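Local coordinates for protein amine Dehydrogenase (Pseudomonas putida, PDB 1JMX) that probably transfers electrons through two bound c-type hemes, as expected of the heme-carrying alpha subunit of a quinohemoprotein amine dehydrogenase, at residues I379-F393 / M437-G449. Numbering follows the deposited sequence.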
loop_
_atom_site.group_PDB
_atom_site.type_symbol
_atom_site.label_atom_id
_atom_site.label_comp_id
_atom_site.label_asym_id
_atom_site.label_seq_id
_atom_site.Cartn_x
_atom_site.Cartn_y
_atom_site.Cartn_z
ATOM N N ILE A 379 9.513 7.263 -7.016
ATOM C CA ILE A 379 10.557 6.982 -7.979
ATOM C C ILE A 379 9.936 6.038 -9.006
ATOM O O ILE A 379 8.897 5.438 -8.757
ATOM C CB ILE A 379 11.808 6.323 -7.317
ATOM C CG1 ILE A 379 11.428 5.006 -6.631
ATOM C CG2 ILE A 379 12.456 7.293 -6.325
ATOM C CD1 ILE A 379 12.583 4.328 -5.902
ATOM N N GLY A 380 10.553 5.950 -10.174
ATOM C CA GLY A 380 10.035 5.086 -11.212
ATOM C C GLY A 380 10.982 5.024 -12.386
ATOM O O GLY A 380 12.111 5.521 -12.312
ATOM N N GLU A 381 10.518 4.395 -13.463
ATOM C CA GLU A 381 11.282 4.235 -14.693
ATOM C C GLU A 381 12.684 3.694 -14.421
ATOM O O GLU A 381 12.869 2.947 -13.465
ATOM C CB GLU A 381 11.287 5.549 -15.483
ATOM C CG GLU A 381 9.921 5.861 -16.118
ATOM C CD GLU A 381 9.624 7.351 -16.245
ATOM O OE1 GLU A 381 10.526 8.117 -16.668
ATOM O OE2 GLU A 381 8.481 7.755 -15.922
ATOM N N ASN A 382 13.661 4.069 -15.241
ATOM C CA ASN A 382 15.039 3.592 -15.096
ATOM C C ASN A 382 15.078 2.090 -15.413
ATOM O O ASN A 382 15.957 1.362 -14.956
ATOM C CB ASN A 382 15.582 3.894 -13.683
ATOM C CG ASN A 382 17.083 3.620 -13.541
ATOM O OD1 ASN A 382 17.560 3.303 -12.453
ATOM N ND2 ASN A 382 17.831 3.750 -14.636
ATOM N N GLY A 383 14.115 1.648 -16.219
ATOM C CA GLY A 383 14.026 0.250 -16.595
ATOM C C GLY A 383 12.860 -0.467 -15.945
ATOM O O GLY A 383 12.499 -1.571 -16.359
ATOM N N ALA A 384 12.253 0.179 -14.950
ATOM C CA ALA A 384 11.124 -0.391 -14.225
ATOM C C ALA A 384 9.807 -0.391 -14.991
ATOM O O ALA A 384 9.604 0.379 -15.930
ATOM C CB ALA A 384 10.951 0.303 -12.883
ATOM N N SER A 385 8.904 -1.241 -14.530
ATOM C CA SER A 385 7.583 -1.422 -15.111
ATOM C C SER A 385 6.609 -0.316 -14.681
ATOM O O SER A 385 5.458 -0.281 -15.120
ATOM C CB SER A 385 7.054 -2.794 -14.666
ATOM O OG SER A 385 5.822 -3.118 -15.281
ATOM N N VAL A 386 7.091 0.602 -13.851
ATOM C CA VAL A 386 6.278 1.698 -13.325
ATOM C C VAL A 386 6.833 3.092 -13.666
ATOM O O VAL A 386 8.035 3.265 -13.811
ATOM C CB VAL A 386 6.168 1.565 -11.794
ATOM C CG1 VAL A 386 5.260 0.405 -11.429
ATOM C CG2 VAL A 386 7.545 1.326 -11.213
ATOM N N PRO A 387 5.950 4.101 -13.817
ATOM C CA PRO A 387 6.390 5.465 -14.137
ATOM C C PRO A 387 6.685 6.304 -12.883
ATOM O O PRO A 387 6.263 5.959 -11.776
ATOM C CB PRO A 387 5.189 6.026 -14.887
ATOM C CG PRO A 387 4.052 5.463 -14.090
ATOM C CD PRO A 387 4.479 4.004 -13.885
ATOM N N LYS A 388 7.413 7.400 -13.065
ATOM C CA LYS A 388 7.718 8.302 -11.956
ATOM C C LYS A 388 6.439 9.062 -11.611
ATOM O O LYS A 388 5.626 9.348 -12.488
ATOM C CB LYS A 388 8.797 9.314 -12.348
ATOM C CG LYS A 388 10.091 8.718 -12.825
ATOM C CD LYS A 388 11.129 9.790 -13.027
ATOM C CE LYS A 388 12.456 9.214 -13.488
ATOM N NZ LYS A 388 13.551 10.231 -13.422
ATOM N N VAL A 389 6.230 9.315 -10.327
ATOM C CA VAL A 389 5.067 10.064 -9.870
ATOM C C VAL A 389 5.599 11.413 -9.388
ATOM O O VAL A 389 6.335 11.492 -8.404
ATOM C CB VAL A 389 4.311 9.330 -8.733
ATOM C CG1 VAL A 389 3.221 10.215 -8.158
ATOM C CG2 VAL A 389 3.704 8.034 -9.263
ATOM N N GLN A 390 5.271 12.456 -10.148
ATOM C CA GLN A 390 5.704 13.814 -9.854
ATOM C C GLN A 390 4.980 14.491 -8.701
ATOM O O GLN A 390 3.843 14.155 -8.358
ATOM C CB GLN A 390 5.475 14.718 -11.066
ATOM C CG GLN A 390 6.145 14.331 -12.354
ATOM C CD GLN A 390 5.622 15.157 -13.520
ATOM O OE1 GLN A 390 4.529 15.722 -13.459
ATOM N NE2 GLN A 390 6.403 15.227 -14.587
ATOM N N GLY A 391 5.664 15.467 -8.123
ATOM C CA GLY A 391 5.071 16.292 -7.093
ATOM C C GLY A 391 4.707 17.528 -7.913
ATOM O O GLY A 391 5.518 17.991 -8.716
ATOM N N ARG A 392 3.474 18.005 -7.813
ATOM C CA ARG A 392 3.068 19.191 -8.571
ATOM C C ARG A 392 2.492 20.179 -7.591
ATOM O O ARG A 392 1.532 19.873 -6.884
ATOM C CB ARG A 392 2.063 18.821 -9.650
ATOM C CG ARG A 392 2.679 18.010 -10.765
ATOM C CD ARG A 392 1.643 17.654 -11.793
ATOM N NE ARG A 392 2.278 17.347 -13.064
ATOM C CZ ARG A 392 2.456 18.234 -14.033
ATOM N NH1 ARG A 392 2.039 19.486 -13.882
ATOM N NH2 ARG A 392 3.080 17.872 -15.142
ATOM N N PHE A 393 3.074 21.371 -7.547
ATOM C CA PHE A 393 2.642 22.346 -6.568
ATOM C C PHE A 393 2.199 23.690 -7.078
ATOM O O PHE A 393 2.521 24.094 -8.190
ATOM C CB PHE A 393 3.741 22.535 -5.526
ATOM C CG PHE A 393 4.279 21.252 -4.986
ATOM C CD1 PHE A 393 5.393 20.654 -5.568
ATOM C CD2 PHE A 393 3.661 20.622 -3.918
ATOM C CE1 PHE A 393 5.882 19.440 -5.091
ATOM C CE2 PHE A 393 4.141 19.410 -3.435
ATOM C CZ PHE A 393 5.253 18.819 -4.023
ATOM N N MET A 437 13.628 19.704 -8.541
ATOM C CA MET A 437 12.517 20.640 -8.494
ATOM C C MET A 437 12.745 21.611 -9.644
ATOM O O MET A 437 13.819 22.205 -9.778
ATOM C CB MET A 437 12.501 21.403 -7.167
ATOM C CG MET A 437 11.406 22.447 -7.064
ATOM S SD MET A 437 9.763 21.718 -7.119
ATOM C CE MET A 437 9.419 21.553 -5.381
ATOM N N GLN A 438 11.749 21.721 -10.507
ATOM C CA GLN A 438 11.837 22.613 -11.642
ATOM C C GLN A 438 11.221 23.956 -11.273
ATOM O O GLN A 438 10.418 24.045 -10.342
ATOM C CB GLN A 438 11.108 21.999 -12.831
ATOM C CG GLN A 438 11.593 20.611 -13.164
ATOM C CD GLN A 438 10.802 19.970 -14.276
ATOM O OE1 GLN A 438 9.656 20.349 -14.544
ATOM N NE2 GLN A 438 11.407 18.985 -14.938
ATOM N N ALA A 439 11.590 24.989 -12.026
ATOM C CA ALA A 439 11.097 26.345 -11.803
ATOM C C ALA A 439 9.574 26.455 -11.780
ATOM O O ALA A 439 9.018 27.228 -10.994
ATOM C CB ALA A 439 11.673 27.283 -12.856
ATOM N N ASP A 440 8.910 25.680 -12.638
ATOM C CA ASP A 440 7.453 25.685 -12.740
ATOM C C ASP A 440 6.679 25.051 -11.580
ATOM O O ASP A 440 5.449 25.128 -11.549
ATOM C CB ASP A 440 6.999 25.103 -14.086
ATOM C CG ASP A 440 7.572 23.716 -14.375
ATOM O OD1 ASP A 440 8.488 23.252 -13.667
ATOM O OD2 ASP A 440 7.105 23.086 -15.350
ATOM N N GLY A 441 7.396 24.484 -10.607
ATOM C CA GLY A 441 6.749 23.869 -9.459
ATOM C C GLY A 441 6.482 22.381 -9.616
ATOM O O GLY A 441 5.680 21.805 -8.885
ATOM N N VAL A 442 7.138 21.770 -10.595
ATOM C CA VAL A 442 7.000 20.348 -10.858
ATOM C C VAL A 442 8.265 19.656 -10.385
ATOM O O VAL A 442 9.365 20.004 -10.821
ATOM C CB VAL A 442 6.822 20.073 -12.373
ATOM C CG1 VAL A 442 6.946 18.596 -12.669
ATOM C CG2 VAL A 442 5.481 20.568 -12.837
ATOM N N PHE A 443 8.111 18.723 -9.448
ATOM C CA PHE A 443 9.237 17.955 -8.935
ATOM C C PHE A 443 9.301 16.601 -9.646
ATOM O O PHE A 443 8.345 15.831 -9.617
ATOM C CB PHE A 443 9.117 17.733 -7.425
ATOM C CG PHE A 443 10.309 17.040 -6.826
ATOM C CD1 PHE A 443 11.407 17.772 -6.385
ATOM C CD2 PHE A 443 10.344 15.653 -6.712
ATOM C CE1 PHE A 443 12.525 17.134 -5.839
ATOM C CE2 PHE A 443 11.457 15.008 -6.169
ATOM C CZ PHE A 443 12.550 15.752 -5.731
ATOM N N VAL A 444 10.425 16.336 -10.302
ATOM C CA VAL A 444 10.641 15.080 -11.020
ATOM C C VAL A 444 11.560 14.200 -10.171
ATOM O O VAL A 444 12.751 14.485 -10.036
ATOM C CB VAL A 444 11.291 15.335 -12.419
ATOM C CG1 VAL A 444 11.643 14.019 -13.098
ATOM C CG2 VAL A 444 10.348 16.155 -13.302
ATOM N N PRO A 445 11.005 13.137 -9.556
ATOM C CA PRO A 445 11.787 12.224 -8.715
ATOM C C PRO A 445 12.849 11.442 -9.477
ATOM O O PRO A 445 12.816 11.359 -10.708
ATOM C CB PRO A 445 10.715 11.310 -8.115
ATOM C CG PRO A 445 9.655 11.297 -9.156
ATOM C CD PRO A 445 9.587 12.733 -9.585
ATOM N N GLY A 446 13.808 10.892 -8.741
ATOM C CA GLY A 446 14.873 10.127 -9.368
ATOM C C GLY A 446 14.415 8.788 -9.927
ATOM O O GLY A 446 13.253 8.395 -9.776
ATOM N N GLY A 447 15.339 8.097 -10.590
ATOM C CA GLY A 447 15.054 6.793 -11.160
ATOM C C GLY A 447 14.935 5.709 -10.098
ATOM O O GLY A 447 15.516 5.811 -9.019
ATOM N N ALA A 448 14.172 4.669 -10.416
ATOM C CA ALA A 448 13.949 3.550 -9.511
ATOM C C ALA A 448 15.183 2.653 -9.360
ATOM O O ALA A 448 16.182 2.823 -10.059
ATOM C CB ALA A 448 12.760 2.732 -9.991
ATOM N N GLY A 449 15.088 1.692 -8.444
ATOM C CA GLY A 449 16.172 0.765 -8.187
ATOM C C GLY A 449 17.122 1.216 -7.098
ATOM O O GLY A 449 17.023 2.338 -6.604
HETATM O O HOH W 1 3.583 26.143 -10.027
#
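Lys388 holds CG anti to its carbonyl carbon, beside the backbone N (chi1 -57°), and stays extended to its tip, running past Pro445, with CB against ring atom CG, until NZ meets Pro445 O at 3.0 Å in the carbonyl plane. This lies beside a short antiparallel beta pairing of 391-392 with 442-443, in domain IV, of the E-set group of probably immunoglobulin-like domains. Gly391 and Phe443 form its hydrogen-bonded pair: Gly391 N reaches Phe443 O at 3.1 Å, on a lone pair, and Phe443 N returns to Gly391 O at 2.8 Å. Next along, Phe393 N bonds Gly441 O, which also lies near the Phe393 ring plane at its edge; Met437 CE meets that ring obliquely. Val442 CG2 lies over one face of the Arg392 guanidinium, 3.7 Å above its plane and offset toward the rim, while CG1 touches the Gln390 amide, whose OE1 takes weak bonds from Arg392 NE and NH2. Arg392 NH1 continues to Leu191 O. An alanine in place of Lys388 would probably leave Pro445 O without its ammonium partner. Just before the type I' turn 381-384, Gly380 O accepts a bond from Ala448 N at 2.9 Å, the donor lying 46° out of the carbonyl plane.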